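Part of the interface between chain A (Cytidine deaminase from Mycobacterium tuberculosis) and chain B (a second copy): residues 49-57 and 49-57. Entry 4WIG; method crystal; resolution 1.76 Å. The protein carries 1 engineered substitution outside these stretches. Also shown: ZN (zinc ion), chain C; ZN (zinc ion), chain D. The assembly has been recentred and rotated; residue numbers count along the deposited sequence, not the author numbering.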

# COMPACT_ATOMS: atom_id res chain seq x y z
N VAL A 49 -11.13 3.49 5.94
CA VAL A 49 -11.05 3.86 7.36
C VAL A 49 -9.65 3.63 7.93
O VAL A 49 -9.22 4.35 8.84
CB VAL A 49 -12.15 3.14 8.20
CG1 VAL A 49 -11.95 1.63 8.25
CG2 VAL A 49 -12.21 3.71 9.60
N SER A 50 -8.94 2.62 7.43
CA SER A 50 -7.49 2.53 7.61
C SER A 50 -6.90 3.33 6.46
O SER A 50 -6.88 2.86 5.33
CB SER A 50 -7.00 1.08 7.61
OG SER A 50 -5.60 1.00 7.87
N TYR A 51 -6.46 4.56 6.74
CA TYR A 51 -6.10 5.49 5.65
C TYR A 51 -5.04 4.95 4.68
O TYR A 51 -5.07 5.28 3.49
CB TYR A 51 -5.61 6.82 6.22
CG TYR A 51 -6.67 7.70 6.88
CD1 TYR A 51 -7.94 7.21 7.20
CD2 TYR A 51 -6.37 9.01 7.21
CE1 TYR A 51 -8.89 8.03 7.81
CE2 TYR A 51 -7.32 9.84 7.81
CZ TYR A 51 -8.56 9.35 8.11
OH TYR A 51 -9.49 10.19 8.73
N GLY A 52 -4.11 4.13 5.17
CA GLY A 52 -3.07 3.53 4.34
C GLY A 52 -3.55 2.53 3.29
O GLY A 52 -2.74 1.98 2.54
N LEU A 53 -4.85 2.26 3.27
CA LEU A 53 -5.45 1.38 2.26
C LEU A 53 -6.23 2.18 1.24
O LEU A 53 -6.91 1.61 0.38
CB LEU A 53 -6.33 0.32 2.92
CG LEU A 53 -5.74 -0.39 4.13
CD1 LEU A 53 -6.65 -1.56 4.52
CD2 LEU A 53 -4.31 -0.84 3.92
N THR A 54 -6.08 3.50 1.29
CA THR A 54 -6.69 4.39 0.32
C THR A 54 -6.15 4.12 -1.07
O THR A 54 -4.94 3.90 -1.24
CB THR A 54 -6.43 5.86 0.71
OG1 THR A 54 -7.12 6.15 1.95
CG2 THR A 54 -6.91 6.82 -0.37
N LEU A 55 -7.05 4.09 -2.05
CA LEU A 55 -6.71 3.88 -3.45
C LEU A 55 -6.67 5.22 -4.17
O LEU A 55 -7.60 6.02 -4.05
CB LEU A 55 -7.76 2.95 -4.10
CG LEU A 55 -7.85 1.57 -3.44
CD1 LEU A 55 -9.16 0.86 -3.73
CD2 LEU A 55 -6.67 0.71 -3.88
N CYS A 56 -5.57 5.49 -4.88
CA CYS A 56 -5.43 6.71 -5.66
C CYS A 56 -6.17 6.62 -6.98
O CYS A 56 -6.25 5.54 -7.58
CB CYS A 56 -3.96 6.99 -5.96
SG CYS A 56 -3.02 7.70 -4.59
N ALA A 57 -6.65 7.76 -7.47
CA ALA A 57 -7.32 7.83 -8.77
C ALA A 57 -6.50 7.24 -9.90
O ALA A 57 -7.02 6.55 -10.77
CB ALA A 57 -7.67 9.29 -9.09
N VAL B 49 1.21 12.59 3.36
CA VAL B 49 0.31 13.56 2.72
C VAL B 49 -0.54 12.89 1.63
O VAL B 49 -1.68 13.31 1.39
CB VAL B 49 1.09 14.79 2.18
CG1 VAL B 49 2.04 14.43 1.05
CG2 VAL B 49 0.12 15.88 1.74
N SER B 50 0.00 11.88 0.96
CA SER B 50 -0.83 10.94 0.19
C SER B 50 -1.24 9.87 1.18
O SER B 50 -0.45 9.02 1.54
CB SER B 50 -0.05 10.35 -1.00
OG SER B 50 -0.88 9.50 -1.79
N TYR B 51 -2.48 9.95 1.66
CA TYR B 51 -2.91 9.11 2.80
C TYR B 51 -2.70 7.60 2.58
O TYR B 51 -2.43 6.88 3.54
CB TYR B 51 -4.38 9.36 3.14
CG TYR B 51 -4.69 10.71 3.78
CD1 TYR B 51 -3.77 11.76 3.79
CD2 TYR B 51 -5.94 10.94 4.34
CE1 TYR B 51 -4.08 12.99 4.36
CE2 TYR B 51 -6.25 12.16 4.92
CZ TYR B 51 -5.34 13.18 4.93
OH TYR B 51 -5.69 14.40 5.51
N GLY B 52 -2.84 7.13 1.34
CA GLY B 52 -2.63 5.72 1.01
C GLY B 52 -1.22 5.19 1.18
O GLY B 52 -0.96 4.01 0.93
N LEU B 53 -0.29 6.07 1.55
CA LEU B 53 1.10 5.67 1.82
C LEU B 53 1.38 5.68 3.31
O LEU B 53 2.53 5.50 3.73
CB LEU B 53 2.08 6.58 1.08
CG LEU B 53 1.75 6.85 -0.39
CD1 LEU B 53 2.94 7.57 -1.03
CD2 LEU B 53 1.36 5.61 -1.16
N THR B 54 0.33 5.83 4.11
CA THR B 54 0.43 5.76 5.56
C THR B 54 0.90 4.38 5.99
O THR B 54 0.46 3.37 5.45
CB THR B 54 -0.93 6.08 6.20
OG1 THR B 54 -1.27 7.45 5.93
CG2 THR B 54 -0.90 5.85 7.70
N LEU B 55 1.84 4.36 6.94
CA LEU B 55 2.38 3.14 7.52
C LEU B 55 1.69 2.85 8.84
O LEU B 55 1.59 3.73 9.69
CB LEU B 55 3.90 3.30 7.72
CG LEU B 55 4.67 3.59 6.42
CD1 LEU B 55 6.03 4.21 6.67
CD2 LEU B 55 4.81 2.30 5.62
N CYS B 56 1.18 1.63 9.00
CA CYS B 56 0.55 1.20 10.24
C CYS B 56 1.58 0.82 11.29
O CYS B 56 2.65 0.30 10.95
CB CYS B 56 -0.34 -0.01 9.99
SG CYS B 56 -1.95 0.35 9.25
N ALA B 57 1.23 1.03 12.56
CA ALA B 57 2.09 0.65 13.68
C ALA B 57 2.53 -0.81 13.62
O ALA B 57 3.68 -1.13 13.90
CB ALA B 57 1.37 0.92 15.00
ZN ZN C . -1.24 8.58 -5.76
ZN ZN D . -3.08 -1.57 9.82
O HOH W 1 0.03 1.92 3.17
O HOH W 2 -2.72 2.44 -0.65
O HOH W 3 -1.64 10.34 -6.44
O HOH W 4 -3.84 -1.46 11.59

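This is a small, two-fold symmetric contact in which two identical turns pack backbone to backbone, with no direct hydrogen bond between them and two waters lying between their carbonyls. The two stretches bury 388 Å² in total, counting both sides. The axis passes between the two glycines, whose CA atoms, Gly A52 CA and Gly B52 CA, lie 4.0 Å apart.

Each turn is a short 3-10 segment, residues 51 to 53. In chain A it is held by Leu A53 N to Ser A50 O and Thr A54 N to Tyr A51 O, both 3.0 Å. The side chain of Thr A54 adds a third bond, from OG1 to Tyr A51 O at 2.7 Å. Chain B repeats all three.

The symmetry brings like atoms together. Tyr A51 O and Tyr B51 O are 3.1 Å apart, and so are Gly A52 O and Gly B52 O. Both members of each pair are acceptors, so neither pair is a hydrogen bond. Tyr A51 O accepts the two bonds from Thr A54 and also takes a CA-H...O contact from Gly B52 CA, at 3.5 Å with an angle of 147° at the hydrogen. Gly A52 CA makes the same contact with Tyr B51 O.

Water adds a polar link between the stretches. Water 1 is placed to donate to Gly A52 O at 2.8 Å and to Thr B54 O at 2.7 Å, but has more acceptors in reach than protons. Water 2 is placed likewise between Gly B52 O and Thr A54 O.

The close approach depends on glycine. An ideal CB on Gly A52 would sit 2.6 Å from Thr B54 O, which is a clash. As deposited, Gly A52 CA lies 3.7 Å from Thr B54 O.

The CA-to-CB bonds of Tyr A51 and Tyr B51 point toward the other stretch, with chi1 in the m well. Their rings are near parallel, with planes at 2°, but slid apart, so they barely overlap. The centroids are 5.3 Å apart. The nearest side-chain atoms are Tyr A51 CD2 and Tyr B51 CD2, at 3.5 Å, an apolar contact.

Farther from the axis, Ser A50 OG is 4.0 Å from Cys B56 SG. Cys B56 SG binds the chain D zinc at 2.3 Å, and water 4 is another ligand of that ion. The contact therefore reaches the first shell of the metal site, and the symmetric pair does so at the chain C zinc.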